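Local coordinates for protein endoglucanase A (Clostridium acetobutylicum, PDB 3IK2) that probably hydrolyses internal beta-1,4-glycosidic bonds in cellulose and related glucans, as a family 44 glycoside hydrolase with a TIM-like barrel, at residues Gly38-Thr43 / Leu177-Ser182; Glu220-Ala225 / Leu271-Leu276; Pro224-Phe229 / Gln249-Tyr254; His277-Ala282 / Phe350-Tyr355. All blocks are in the same frame, centred on the assembly; numbering follows the deposited sequence.

Contact 1: Gly38-Thr43 / Leu177-Ser182; sequences GGNRST and LDNEPS
The carboxamide of Asn179 lies almost parallel over the face of the peptide group joining Gly39 to Asn40, with Asn179 ND2 3.1 Å from Gly39 C. Asn179 OD1 comes within 3.4 Å of Gly39 CA; a side chain there would point away from Asn179 but jam against the carbonyl oxygen of Gly38. At the edge of the Asn179 amide, ND2 donates to water 3, which in turn donates to Thr43 OG1. The Asn40 amide is turned 63° from that of Asn179; one water, at 2.7 Å from both Asn40 OD1 and Glu180 OE1, bridges the two loops here, while Asn40 ND2 is taken by Asp57 and Glu180 OE2 by His277. Thr43 OG1 donates to the syn lone pair of Asp178 OD1 at 2.7 Å. Trp184 NE1 binds the same oxygen, and the backbone nitrogens of Ala105 and Gly106 hold OD2, a grip likely to fix the carboxylate. Ser42 OG, set between the backbone N and the carbonyl carbon (chi1 70°), folds back to donate to Gly39 O at 2.6 Å and rests against Asn179 CB. Because Ser42 N binds Gly39 O too, the turn beneath the amide is closed twice. The two loops follow the second and fourth strands of the barrel, and the Asn-Glu-Pro sequence after the fourth matches the place where many retaining TIM-barrel glycosidases carry their acid/base glutamate, so Glu180 probably has that role.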
loop_
_atom_site.group_PDB
_atom_site.type_symbol
_atom_site.label_atom_id
_atom_site.label_comp_id
_atom_site.label_asym_id
_atom_site.label_seq_id
_atom_site.Cartn_x
_atom_site.Cartn_y
_atom_site.Cartn_z
ATOM N N GLY A 38 3.089 -9.351 -4.865
ATOM C CA GLY A 38 2.939 -9.845 -3.492
ATOM C C GLY A 38 1.582 -10.457 -3.225
ATOM O O GLY A 38 0.846 -10.796 -4.158
ATOM N N GLY A 39 1.238 -10.611 -1.952
ATOM C CA GLY A 39 -0.066 -11.188 -1.598
ATOM C C GLY A 39 0.031 -12.705 -1.418
ATOM O O GLY A 39 1.126 -13.284 -1.352
ATOM N N ASN A 40 -1.128 -13.352 -1.367
ATOM C CA ASN A 40 -1.199 -14.744 -0.996
ATOM C C ASN A 40 -0.433 -15.701 -1.876
ATOM O O ASN A 40 0.022 -16.721 -1.392
ATOM C CB ASN A 40 -2.669 -15.166 -0.903
ATOM C CG ASN A 40 -3.364 -14.525 0.266
ATOM O OD1 ASN A 40 -2.711 -13.937 1.127
ATOM N ND2 ASN A 40 -4.695 -14.602 0.292
ATOM N N ARG A 41 -0.317 -15.371 -3.164
ATOM C CA ARG A 41 0.343 -16.233 -4.155
ATOM C C ARG A 41 1.842 -16.215 -4.021
ATOM O O ARG A 41 2.512 -17.115 -4.527
ATOM C CB ARG A 41 -0.051 -15.836 -5.582
ATOM C CG ARG A 41 -1.393 -16.446 -6.080
ATOM C CD ARG A 41 -1.149 -17.917 -6.474
ATOM N NE ARG A 41 -2.296 -18.603 -7.094
ATOM C CZ ARG A 41 -2.195 -19.744 -7.801
ATOM N NH1 ARG A 41 -1.017 -20.338 -7.996
ATOM N NH2 ARG A 41 -3.271 -20.288 -8.338
ATOM N N SER A 42 2.367 -15.198 -3.329
ATOM C CA SER A 42 3.807 -15.028 -3.117
ATOM C C SER A 42 4.393 -16.106 -2.236
ATOM O O SER A 42 5.524 -16.537 -2.457
ATOM C CB SER A 42 4.135 -13.624 -2.538
ATOM O OG SER A 42 3.692 -13.472 -1.184
ATOM N N THR A 43 3.631 -16.569 -1.247
ATOM C CA THR A 43 4.212 -17.407 -0.173
ATOM C C THR A 43 4.829 -18.692 -0.719
ATOM O O THR A 43 5.931 -19.114 -0.300
ATOM C CB THR A 43 3.163 -17.749 0.889
ATOM O OG1 THR A 43 2.667 -16.541 1.471
ATOM C CG2 THR A 43 3.744 -18.658 1.983
ATOM N N LEU A 177 9.077 -9.268 2.914
ATOM C CA LEU A 177 9.389 -10.472 3.705
ATOM C C LEU A 177 8.132 -11.372 3.710
ATOM O O LEU A 177 7.364 -11.401 4.696
ATOM C CB LEU A 177 9.830 -10.068 5.120
ATOM C CG LEU A 177 11.271 -9.555 5.441
ATOM C CD1 LEU A 177 12.226 -9.297 4.241
ATOM C CD2 LEU A 177 11.286 -8.391 6.419
ATOM N N ASP A 178 7.928 -12.099 2.598
ATOM C CA ASP A 178 6.727 -12.925 2.406
ATOM C C ASP A 178 5.435 -12.089 2.513
ATOM O O ASP A 178 5.408 -10.924 2.121
ATOM C CB ASP A 178 6.722 -14.149 3.368
ATOM C CG ASP A 178 5.925 -15.327 2.826
ATOM O OD1 ASP A 178 4.674 -15.203 2.719
ATOM O OD2 ASP A 178 6.548 -16.381 2.526
ATOM N N ASN A 179 4.393 -12.672 3.099
ATOM C CA ASN A 179 3.080 -12.055 3.095
ATOM C C ASN A 179 2.185 -12.592 4.185
ATOM O O ASN A 179 2.062 -13.793 4.324
ATOM C CB ASN A 179 2.410 -12.301 1.742
ATOM C CG ASN A 179 1.038 -11.677 1.655
ATOM O OD1 ASN A 179 0.916 -10.466 1.572
ATOM N ND2 ASN A 179 -0.002 -12.509 1.666
ATOM N N GLU A 180 1.542 -11.711 4.936
ATOM C CA GLU A 180 0.554 -12.135 5.962
ATOM C C GLU A 180 0.884 -13.426 6.730
ATOM O O GLU A 180 0.108 -14.389 6.713
ATOM C CB GLU A 180 -0.855 -12.188 5.373
ATOM C CG GLU A 180 -1.265 -10.847 4.782
ATOM C CD GLU A 180 -2.638 -10.845 4.251
ATOM O OE1 GLU A 180 -3.297 -11.920 4.273
ATOM O OE2 GLU A 180 -3.073 -9.766 3.796
ATOM N N PRO A 181 2.019 -13.414 7.452
ATOM C CA PRO A 181 2.577 -14.581 8.135
ATOM C C PRO A 181 1.671 -15.219 9.216
ATOM O O PRO A 181 1.686 -16.453 9.373
ATOM C CB PRO A 181 3.885 -14.041 8.731
ATOM C CG PRO A 181 3.662 -12.589 8.840
ATOM C CD PRO A 181 2.848 -12.211 7.666
ATOM N N SER A 182 0.898 -14.415 9.954
ATOM C CA SER A 182 -0.019 -14.978 10.949
ATOM C C SER A 182 -1.205 -15.698 10.277
ATOM O O SER A 182 -1.930 -16.462 10.922
ATOM C CB SER A 182 -0.486 -13.904 11.954
ATOM O OG SER A 182 -1.534 -13.086 11.451
HETATM O O HOH W 1 3.788 -9.803 -0.308
HETATM O O HOH W 2 -3.017 -14.554 3.701
HETATM O O HOH W 3 0.313 -15.409 2.010
#

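Contact 2: Glu220-Ala225 / Leu271-Leu276; sequences ETFGPA and LDALDL
Gly223 and Ala273 lie at the heart of the pairing between the fifth and sixth strands of the parallel (beta/alpha)8 barrel. Gly223 N donates to Ala273 O at 3.0 Å, and Ala273 N reaches Thr221 O at 2.8 Å. Further on, Asp275 N meets Gly223 O at 2.7 Å but stands 55° out of the carbonyl plane, next to the cis peptide before Pro224. Where the second strand has yet to begin, a side chain takes over: Asp272 OD2 accepts Thr221 N through its anti lone pair at 2.9 Å, and Lys213 forms a salt bridge to the same oxygen. Inside the barrel the CB of Ala273 sits over one face of the Phe222 ring, 3.8 Å from its centroid, and Phe381 meets that ring edge-to-face. Asp275 is positioned by Ser349 at OD1 and Ser351 at OD2. With CG anti to the backbone N (chi1 -175°), its carboxylate leans forward along the strand and across to its neighbour, bringing Asp275 OD2 to 3.4 Å from Ala225 CB.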
loop_
_atom_site.group_PDB
_atom_site.type_symbol
_atom_site.label_atom_id
_atom_site.label_comp_id
_atom_site.label_asym_id
_atom_site.label_seq_id
_atom_site.Cartn_x
_atom_site.Cartn_y
_atom_site.Cartn_z
ATOM N N GLU A 220 15.526 -1.983 0.122
ATOM C CA GLU A 220 14.709 -1.767 1.320
ATOM C C GLU A 220 13.847 -2.990 1.646
ATOM O O GLU A 220 13.383 -3.706 0.731
ATOM C CB GLU A 220 13.815 -0.552 1.118
ATOM C CG GLU A 220 14.558 0.762 1.295
ATOM C CD GLU A 220 13.690 1.958 0.922
ATOM O OE1 GLU A 220 12.600 1.770 0.318
ATOM O OE2 GLU A 220 14.116 3.095 1.200
ATOM N N THR A 221 13.649 -3.223 2.948
ATOM C CA THR A 221 12.888 -4.390 3.411
ATOM C C THR A 221 11.596 -3.952 4.039
ATOM O O THR A 221 11.554 -2.929 4.736
ATOM C CB THR A 221 13.676 -5.272 4.429
ATOM O OG1 THR A 221 14.185 -4.443 5.472
ATOM C CG2 THR A 221 14.812 -6.004 3.718
ATOM N N PHE A 222 10.553 -4.737 3.757
ATOM C CA PHE A 222 9.180 -4.435 4.137
ATOM C C PHE A 222 8.735 -5.644 4.925
ATOM O O PHE A 222 8.767 -6.777 4.389
ATOM C CB PHE A 222 8.262 -4.272 2.892
ATOM C CG PHE A 222 8.474 -2.968 2.123
ATOM C CD1 PHE A 222 9.698 -2.695 1.502
ATOM C CD2 PHE A 222 7.450 -2.024 2.034
ATOM C CE1 PHE A 222 9.907 -1.503 0.819
ATOM C CE2 PHE A 222 7.621 -0.831 1.324
ATOM C CZ PHE A 222 8.869 -0.548 0.722
ATOM N N GLY A 223 8.310 -5.395 6.178
ATOM C CA GLY A 223 7.813 -6.433 7.076
ATOM C C GLY A 223 6.959 -5.874 8.204
ATOM O O GLY A 223 6.994 -4.682 8.475
ATOM N N PRO A 224 6.156 -6.736 8.863
ATOM C CA PRO A 224 6.008 -8.148 8.508
ATOM C C PRO A 224 4.961 -8.429 7.434
ATOM O O PRO A 224 4.762 -9.589 7.106
ATOM C CB PRO A 224 5.592 -8.805 9.853
ATOM C CG PRO A 224 5.508 -7.692 10.847
ATOM C CD PRO A 224 5.368 -6.420 10.059
ATOM N N ALA A 225 4.337 -7.391 6.870
ATOM C CA ALA A 225 3.167 -7.514 5.958
ATOM C C ALA A 225 1.978 -8.154 6.656
ATOM O O ALA A 225 1.419 -9.154 6.198
ATOM C CB ALA A 225 3.510 -8.259 4.640
ATOM N N LEU A 271 15.174 -3.527 8.978
ATOM C CA LEU A 271 13.811 -3.214 8.622
ATOM C C LEU A 271 13.768 -1.793 8.145
ATOM O O LEU A 271 14.027 -0.874 8.921
ATOM C CB LEU A 271 12.851 -3.384 9.828
ATOM C CG LEU A 271 11.352 -3.104 9.560
ATOM C CD1 LEU A 271 10.736 -4.274 8.751
ATOM C CD2 LEU A 271 10.506 -2.791 10.844
ATOM N N ASP A 272 13.419 -1.602 6.872
ATOM C CA ASP A 272 13.215 -0.246 6.352
ATOM C C ASP A 272 11.781 0.243 6.508
ATOM O O ASP A 272 11.565 1.383 6.876
ATOM C CB ASP A 272 13.667 -0.127 4.908
ATOM C CG ASP A 272 15.136 -0.339 4.768
ATOM O OD1 ASP A 272 15.904 0.590 5.112
ATOM O OD2 ASP A 272 15.533 -1.454 4.369
ATOM N N ALA A 273 10.810 -0.614 6.210
ATOM C CA ALA A 273 9.425 -0.215 6.229
ATOM C C ALA A 273 8.572 -1.202 7.011
ATOM O O ALA A 273 8.506 -2.398 6.667
ATOM C CB ALA A 273 8.869 -0.058 4.768
ATOM N N LEU A 274 7.925 -0.701 8.069
ATOM C CA LEU A 274 6.896 -1.467 8.752
ATOM C C LEU A 274 5.730 -1.600 7.771
ATOM O O LEU A 274 5.111 -0.600 7.397
ATOM C CB LEU A 274 6.426 -0.767 10.041
ATOM C CG LEU A 274 5.323 -1.550 10.798
ATOM C CD1 LEU A 274 5.894 -2.843 11.437
ATOM C CD2 LEU A 274 4.620 -0.678 11.830
ATOM N N ASP A 275 5.475 -2.820 7.310
ATOM C CA ASP A 275 4.508 -3.016 6.245
ATOM C C ASP A 275 3.220 -3.661 6.739
ATOM O O ASP A 275 3.230 -4.674 7.438
ATOM C CB ASP A 275 5.124 -3.813 5.109
ATOM C CG ASP A 275 4.193 -3.952 3.914
ATOM O OD1 ASP A 275 3.688 -2.930 3.390
ATOM O OD2 ASP A 275 3.986 -5.097 3.474
ATOM N N LEU A 276 2.110 -3.059 6.353
ATOM C CA LEU A 276 0.813 -3.354 6.932
ATOM C C LEU A 276 -0.203 -3.449 5.799
ATOM O O LEU A 276 -0.032 -2.815 4.769
ATOM C CB LEU A 276 0.423 -2.195 7.879
ATOM C CG LEU A 276 0.737 -2.158 9.378
ATOM C CD1 LEU A 276 1.902 -2.987 9.887
ATOM C CD2 LEU A 276 0.744 -0.732 9.983
#

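Contact 3: Pro224-Phe229 / Gln249-Tyr254; sequences PALFGF and QWFIDY
Leu226 at the end of strand 220-226 packs against Phe251 and Ile252 in the first turn of helix 251-266, joining strand and helix of one beta-alpha-beta crossover of the barrel. The apolar contacts fork at Leu226. Its CD2 touches Phe251 CE2 at 3.9 Å, and its CD1 meets Ile252 CG1 at 4.1 Å. Pro224 CG approaches the same ring near its plane, 4.1 Å from Phe251 CE2, the two side chains sliding past each other in opposite directions. Further out the packing turns aromatic. The Phe229 ring and the six-membered ring of Trp250 have their planes at 44° and their centroids 5.7 Å apart, touching through Phe229 CE1 and Trp250 CZ3 at 3.8 Å. Phe235 stacks on Phe251, while Trp327 meets Trp250 nearly at right angles, so aromatic packing continues beyond both segments. The polar contacts gather at the helix start and reach out to helix 331-342. Trp250 occupies the N-cap position, and its CG stands between the backbone N and carbonyl carbon (chi1 60°), folding the indole alongside the first turn with Ile252 CB over one face. From there Trp250 NE1 bonds Ser338 OG of that outer helix and makes a weak, long bond of 3.4 Å to Asp253 OD1.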
loop_
_atom_site.group_PDB
_atom_site.type_symbol
_atom_site.label_atom_id
_atom_site.label_comp_id
_atom_site.label_asym_id
_atom_site.label_seq_id
_atom_site.Cartn_x
_atom_site.Cartn_y
_atom_site.Cartn_z
ATOM N N PRO A 224 6.156 -6.736 8.863
ATOM C CA PRO A 224 6.008 -8.148 8.508
ATOM C C PRO A 224 4.961 -8.429 7.434
ATOM O O PRO A 224 4.762 -9.589 7.106
ATOM C CB PRO A 224 5.592 -8.805 9.853
ATOM C CG PRO A 224 5.508 -7.692 10.847
ATOM C CD PRO A 224 5.368 -6.420 10.059
ATOM N N ALA A 225 4.337 -7.391 6.870
ATOM C CA ALA A 225 3.167 -7.514 5.958
ATOM C C ALA A 225 1.978 -8.154 6.656
ATOM O O ALA A 225 1.419 -9.154 6.198
ATOM C CB ALA A 225 3.510 -8.259 4.640
ATOM N N LEU A 226 1.582 -7.532 7.761
ATOM C CA LEU A 226 0.486 -7.989 8.597
ATOM C C LEU A 226 -0.869 -7.745 7.932
ATOM O O LEU A 226 -1.114 -6.667 7.375
ATOM C CB LEU A 226 0.547 -7.247 9.927
ATOM C CG LEU A 226 1.873 -7.344 10.664
ATOM C CD1 LEU A 226 1.926 -6.290 11.815
ATOM C CD2 LEU A 226 2.110 -8.737 11.157
ATOM N N PHE A 227 -1.745 -8.736 8.011
ATOM C CA PHE A 227 -3.019 -8.738 7.283
ATOM C C PHE A 227 -4.041 -7.676 7.722
ATOM O O PHE A 227 -4.942 -7.315 6.956
ATOM C CB PHE A 227 -3.629 -10.153 7.317
ATOM C CG PHE A 227 -4.505 -10.454 8.533
ATOM C CD1 PHE A 227 -5.865 -10.122 8.539
ATOM C CD2 PHE A 227 -3.993 -11.128 9.634
ATOM C CE1 PHE A 227 -6.666 -10.413 9.639
ATOM C CE2 PHE A 227 -4.814 -11.458 10.742
ATOM C CZ PHE A 227 -6.131 -11.085 10.745
ATOM N N GLY A 228 -3.911 -7.184 8.957
ATOM C CA GLY A 228 -5.024 -6.461 9.579
ATOM C C GLY A 228 -4.914 -6.316 11.081
ATOM O O GLY A 228 -3.986 -6.827 11.685
ATOM N N PHE A 229 -5.872 -5.622 11.705
ATOM C CA PHE A 229 -5.660 -5.166 13.065
ATOM C C PHE A 229 -5.394 -6.304 14.041
ATOM O O PHE A 229 -4.619 -6.150 14.998
ATOM C CB PHE A 229 -6.844 -4.308 13.568
ATOM C CG PHE A 229 -6.520 -3.533 14.796
ATOM C CD1 PHE A 229 -6.156 -2.198 14.706
ATOM C CD2 PHE A 229 -6.531 -4.154 16.054
ATOM C CE1 PHE A 229 -5.837 -1.465 15.862
ATOM C CE2 PHE A 229 -6.189 -3.446 17.205
ATOM C CZ PHE A 229 -5.856 -2.095 17.119
ATOM N N GLN A 249 2.062 -2.888 24.480
ATOM C CA GLN A 249 0.658 -2.689 24.140
ATOM C C GLN A 249 0.186 -3.666 23.073
ATOM O O GLN A 249 -0.920 -4.198 23.175
ATOM C CB GLN A 249 0.376 -1.258 23.673
ATOM C CG GLN A 249 -1.047 -1.047 23.192
ATOM C CD GLN A 249 -2.071 -1.169 24.322
ATOM O OE1 GLN A 249 -2.257 -0.231 25.077
ATOM N NE2 GLN A 249 -2.753 -2.305 24.418
ATOM N N TRP A 250 1.012 -3.900 22.054
ATOM C CA TRP A 250 0.598 -4.764 20.944
ATOM C C TRP A 250 1.783 -5.367 20.222
ATOM O O TRP A 250 2.935 -5.072 20.562
ATOM C CB TRP A 250 -0.375 -4.047 19.971
ATOM C CG TRP A 250 0.122 -2.786 19.266
ATOM C CD1 TRP A 250 1.230 -2.040 19.578
ATOM C CD2 TRP A 250 -0.531 -2.091 18.188
ATOM N NE1 TRP A 250 1.333 -0.960 18.725
ATOM C CE2 TRP A 250 0.262 -0.955 17.876
ATOM C CE3 TRP A 250 -1.708 -2.318 17.446
ATOM C CZ2 TRP A 250 -0.092 -0.034 16.859
ATOM C CZ3 TRP A 250 -2.048 -1.398 16.420
ATOM C CH2 TRP A 250 -1.235 -0.282 16.142
ATOM N N PHE A 251 1.502 -6.251 19.262
ATOM C CA PHE A 251 2.559 -6.987 18.572
ATOM C C PHE A 251 3.460 -6.047 17.778
ATOM O O PHE A 251 4.624 -6.316 17.644
ATOM C CB PHE A 251 1.983 -8.138 17.696
ATOM C CG PHE A 251 2.992 -8.735 16.729
ATOM C CD1 PHE A 251 3.838 -9.767 17.130
ATOM C CD2 PHE A 251 3.118 -8.232 15.423
ATOM C CE1 PHE A 251 4.791 -10.312 16.222
ATOM C CE2 PHE A 251 4.082 -8.769 14.530
ATOM C CZ PHE A 251 4.903 -9.796 14.927
ATOM N N ILE A 252 2.921 -4.945 17.254
ATOM C CA ILE A 252 3.722 -3.931 16.538
ATOM C C ILE A 252 4.932 -3.406 17.324
ATOM O O ILE A 252 6.027 -3.265 16.758
ATOM C CB ILE A 252 2.807 -2.782 15.903
ATOM C CG1 ILE A 252 2.137 -3.305 14.604
ATOM C CG2 ILE A 252 3.617 -1.473 15.673
ATOM C CD1 ILE A 252 1.074 -2.414 13.967
ATOM N N ASP A 253 4.739 -3.134 18.621
ATOM C CA ASP A 253 5.819 -2.736 19.556
ATOM C C ASP A 253 6.867 -3.854 19.738
ATOM O O ASP A 253 8.043 -3.623 19.642
ATOM C CB ASP A 253 5.229 -2.394 20.946
ATOM C CG ASP A 253 4.356 -1.142 20.928
ATOM O OD1 ASP A 253 4.436 -0.364 19.953
ATOM O OD2 ASP A 253 3.585 -0.938 21.899
ATOM N N TYR A 254 6.405 -5.063 20.009
ATOM C CA TYR A 254 7.263 -6.228 20.084
ATOM C C TYR A 254 8.094 -6.336 18.823
ATOM O O TYR A 254 9.310 -6.564 18.897
ATOM C CB TYR A 254 6.436 -7.497 20.270
ATOM C CG TYR A 254 7.208 -8.811 20.063
ATOM C CD1 TYR A 254 7.973 -9.376 21.081
ATOM C CD2 TYR A 254 7.156 -9.484 18.833
ATOM C CE1 TYR A 254 8.690 -10.594 20.857
ATOM C CE2 TYR A 254 7.828 -10.672 18.617
ATOM C CZ TYR A 254 8.584 -11.224 19.627
ATOM O OH TYR A 254 9.226 -12.401 19.361
#

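Contact 4: His277-Ala282 / Phe350-Tyr355; sequences HWYPEA and FSEYNY
His277 and Glu352 face each other where the sixth and seventh strands of the TIM-like barrel run out at its carboxyl-terminal mouth; Glu352 stands where retaining enzymes of this fold often carry the nucleophile, which it probably is. This end is tight. Trp278 N donates to Glu352 O at 2.9 Å, Glu352 CB lies over the imidazole face 3.8 Å from its centroid, and the carboxylate stacks on the ring with the planes 21° apart. His277 NE2 makes a weak bond to Ser351 OG at the ring edge, while ND1 binds Glu180. Arg36 pairs with Glu352 OE2, and Tyr279 OH donates to OE1 over a distance modelled as very short, its exact length doubtful. Beyond Trp278 the segments spread, the CA atoms going from 4.7 Å apart at His277 and Glu352 to 6.7 Å at Pro280 and Tyr355. Side chains and a water bridge the wider gap: Pro280 CG still packs closely over the Tyr355 ring in a CH-pi contact, 3.8 Å from its centroid, and the water enters between the aromatic residues. That water accepts from Trp278 NE1 at 2.9 Å and lies 2.6 Å from Tyr355 OH.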
loop_
_atom_site.group_PDB
_atom_site.type_symbol
_atom_site.label_atom_id
_atom_site.label_comp_id
_atom_site.label_asym_id
_atom_site.label_seq_id
_atom_site.Cartn_x
_atom_site.Cartn_y
_atom_site.Cartn_z
ATOM N N HIS A 277 -1.238 -4.257 6.000
ATOM C CA HIS A 277 -2.401 -4.269 5.147
ATOM C C HIS A 277 -3.585 -3.698 5.901
ATOM O O HIS A 277 -3.724 -3.901 7.097
ATOM C CB HIS A 277 -2.700 -5.686 4.634
ATOM C CG HIS A 277 -1.582 -6.268 3.835
ATOM N ND1 HIS A 277 -1.541 -7.591 3.462
ATOM C CD2 HIS A 277 -0.439 -5.706 3.366
ATOM C CE1 HIS A 277 -0.426 -7.820 2.788
ATOM N NE2 HIS A 277 0.264 -6.695 2.726
ATOM N N TRP A 278 -4.433 -2.962 5.194
ATOM C CA TRP A 278 -5.550 -2.283 5.826
ATOM C C TRP A 278 -6.759 -2.338 4.927
ATOM O O TRP A 278 -6.898 -1.552 3.988
ATOM C CB TRP A 278 -5.182 -0.848 6.144
ATOM C CG TRP A 278 -6.191 -0.087 7.013
ATOM C CD1 TRP A 278 -6.933 0.994 6.643
ATOM C CD2 TRP A 278 -6.511 -0.341 8.386
ATOM N NE1 TRP A 278 -7.691 1.432 7.705
ATOM C CE2 TRP A 278 -7.445 0.635 8.787
ATOM C CE3 TRP A 278 -6.096 -1.298 9.317
ATOM C CZ2 TRP A 278 -7.986 0.677 10.088
ATOM C CZ3 TRP A 278 -6.625 -1.255 10.611
ATOM C CH2 TRP A 278 -7.554 -0.273 10.978
ATOM N N TYR A 279 -7.606 -3.322 5.188
ATOM C CA TYR A 279 -8.900 -3.399 4.557
ATOM C C TYR A 279 -9.829 -2.975 5.658
ATOM O O TYR A 279 -9.919 -3.670 6.664
ATOM C CB TYR A 279 -9.209 -4.819 4.096
ATOM C CG TYR A 279 -8.293 -5.286 2.981
ATOM C CD1 TYR A 279 -8.580 -4.993 1.629
ATOM C CD2 TYR A 279 -7.146 -6.029 3.267
ATOM C CE1 TYR A 279 -7.727 -5.442 0.590
ATOM C CE2 TYR A 279 -6.285 -6.469 2.229
ATOM C CZ TYR A 279 -6.583 -6.165 0.897
ATOM O OH TYR A 279 -5.737 -6.614 -0.125
ATOM N N PRO A 280 -10.447 -1.781 5.514
ATOM C CA PRO A 280 -11.279 -1.221 6.585
ATOM C C PRO A 280 -12.379 -2.187 7.080
ATOM O O PRO A 280 -13.040 -2.869 6.279
ATOM C CB PRO A 280 -11.887 0.050 5.955
ATOM C CG PRO A 280 -11.558 -0.016 4.480
ATOM C CD PRO A 280 -10.373 -0.890 4.332
ATOM N N GLU A 281 -12.525 -2.245 8.400
ATOM C CA GLU A 281 -13.575 -2.995 9.063
ATOM C C GLU A 281 -14.815 -2.120 9.280
ATOM O O GLU A 281 -15.887 -2.619 9.640
ATOM C CB GLU A 281 -13.064 -3.534 10.407
ATOM C CG GLU A 281 -12.022 -4.644 10.286
ATOM C CD GLU A 281 -12.630 -6.029 10.127
ATOM O OE1 GLU A 281 -13.782 -6.148 9.682
ATOM O OE2 GLU A 281 -11.944 -7.022 10.422
ATOM N N ALA A 282 -14.650 -0.818 9.041
ATOM C CA ALA A 282 -15.726 0.177 9.122
ATOM C C ALA A 282 -17.008 -0.298 8.436
ATOM O O ALA A 282 -16.976 -0.815 7.311
ATOM C CB ALA A 282 -15.249 1.496 8.502
ATOM N N PHE A 350 1.705 0.810 3.464
ATOM C CA PHE A 350 0.448 0.042 3.293
ATOM C C PHE A 350 0.449 -0.659 1.940
ATOM O O PHE A 350 -0.002 -0.103 0.934
ATOM C CB PHE A 350 -0.802 0.920 3.438
ATOM C CG PHE A 350 -1.012 1.466 4.851
ATOM C CD1 PHE A 350 -0.569 2.747 5.196
ATOM C CD2 PHE A 350 -1.643 0.690 5.834
ATOM C CE1 PHE A 350 -0.739 3.240 6.504
ATOM C CE2 PHE A 350 -1.821 1.182 7.137
ATOM C CZ PHE A 350 -1.360 2.457 7.475
ATOM N N SER A 351 0.978 -1.880 1.916
ATOM C CA SER A 351 1.137 -2.622 0.664
ATOM C C SER A 351 -0.126 -3.313 0.156
ATOM O O SER A 351 -0.137 -3.809 -0.963
ATOM C CB SER A 351 2.293 -3.613 0.761
ATOM O OG SER A 351 2.016 -4.561 1.757
ATOM N N GLU A 352 -1.161 -3.385 0.978
ATOM C CA GLU A 352 -2.521 -3.663 0.509
ATOM C C GLU A 352 -3.555 -2.838 1.279
ATOM O O GLU A 352 -3.433 -2.656 2.490
ATOM C CB GLU A 352 -2.876 -5.137 0.629
ATOM C CG GLU A 352 -2.123 -6.058 -0.321
ATOM C CD GLU A 352 -2.467 -7.520 -0.097
ATOM O OE1 GLU A 352 -3.642 -7.791 0.261
ATOM O OE2 GLU A 352 -1.571 -8.385 -0.297
ATOM N N TYR A 353 -4.554 -2.344 0.551
ATOM C CA TYR A 353 -5.690 -1.606 1.111
ATOM C C TYR A 353 -6.703 -1.526 -0.036
ATOM O O TYR A 353 -6.352 -1.648 -1.206
ATOM C CB TYR A 353 -5.295 -0.192 1.618
ATOM C CG TYR A 353 -4.941 0.754 0.479
ATOM C CD1 TYR A 353 -5.932 1.559 -0.126
ATOM C CD2 TYR A 353 -3.625 0.838 -0.012
ATOM C CE1 TYR A 353 -5.624 2.403 -1.196
ATOM C CE2 TYR A 353 -3.308 1.705 -1.093
ATOM C CZ TYR A 353 -4.325 2.466 -1.679
ATOM O OH TYR A 353 -4.028 3.302 -2.727
ATOM N N ASN A 354 -7.955 -1.307 0.303
ATOM C CA ASN A 354 -9.022 -1.132 -0.681
ATOM C C ASN A 354 -10.213 -0.673 0.154
ATOM O O ASN A 354 -10.472 -1.244 1.220
ATOM C CB ASN A 354 -9.302 -2.463 -1.406
ATOM C CG ASN A 354 -10.422 -2.375 -2.430
ATOM O OD1 ASN A 354 -11.588 -2.297 -2.079
ATOM N ND2 ASN A 354 -10.076 -2.449 -3.697
ATOM N N TYR A 355 -10.904 0.367 -0.341
ATOM C CA TYR A 355 -12.049 1.003 0.327
ATOM C C TYR A 355 -13.398 0.580 -0.261
ATOM O O TYR A 355 -14.431 1.028 0.200
ATOM C CB TYR A 355 -11.872 2.555 0.437
ATOM C CG TYR A 355 -11.003 2.875 1.643
ATOM C CD1 TYR A 355 -9.603 2.783 1.568
ATOM C CD2 TYR A 355 -11.583 3.174 2.888
ATOM C CE1 TYR A 355 -8.809 3.009 2.678
ATOM C CE2 TYR A 355 -10.795 3.386 4.017
ATOM C CZ TYR A 355 -9.415 3.289 3.909
ATOM O OH TYR A 355 -8.637 3.492 5.016
HETATM O O HOH W 4 -9.740 3.497 7.362
#

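How the contacts relate
All four contacts belong to the eight-stranded parallel barrel, with contact 1 preceding the others along the chain. Contacts 2 and 3 both start from strand 220-226, their centres 11 Å apart: one joins it to its neighbour 273-278, the other to helix 251-266, which comes between these strands in sequence. Contact 4, about 16 Å from contact 2 between centres, carries strand 273-278 on to 347-353. Contact 1 lies about 12 Å from contact 2, and Leu177 N probably bonds Phe222 O at 2.9 Å. Contacts 1 and 4 meet at the barrel mouth, where Glu180 OE2 and Glu352 OE1 are 4.1 Å apart, consistent with a shared active-site cleft.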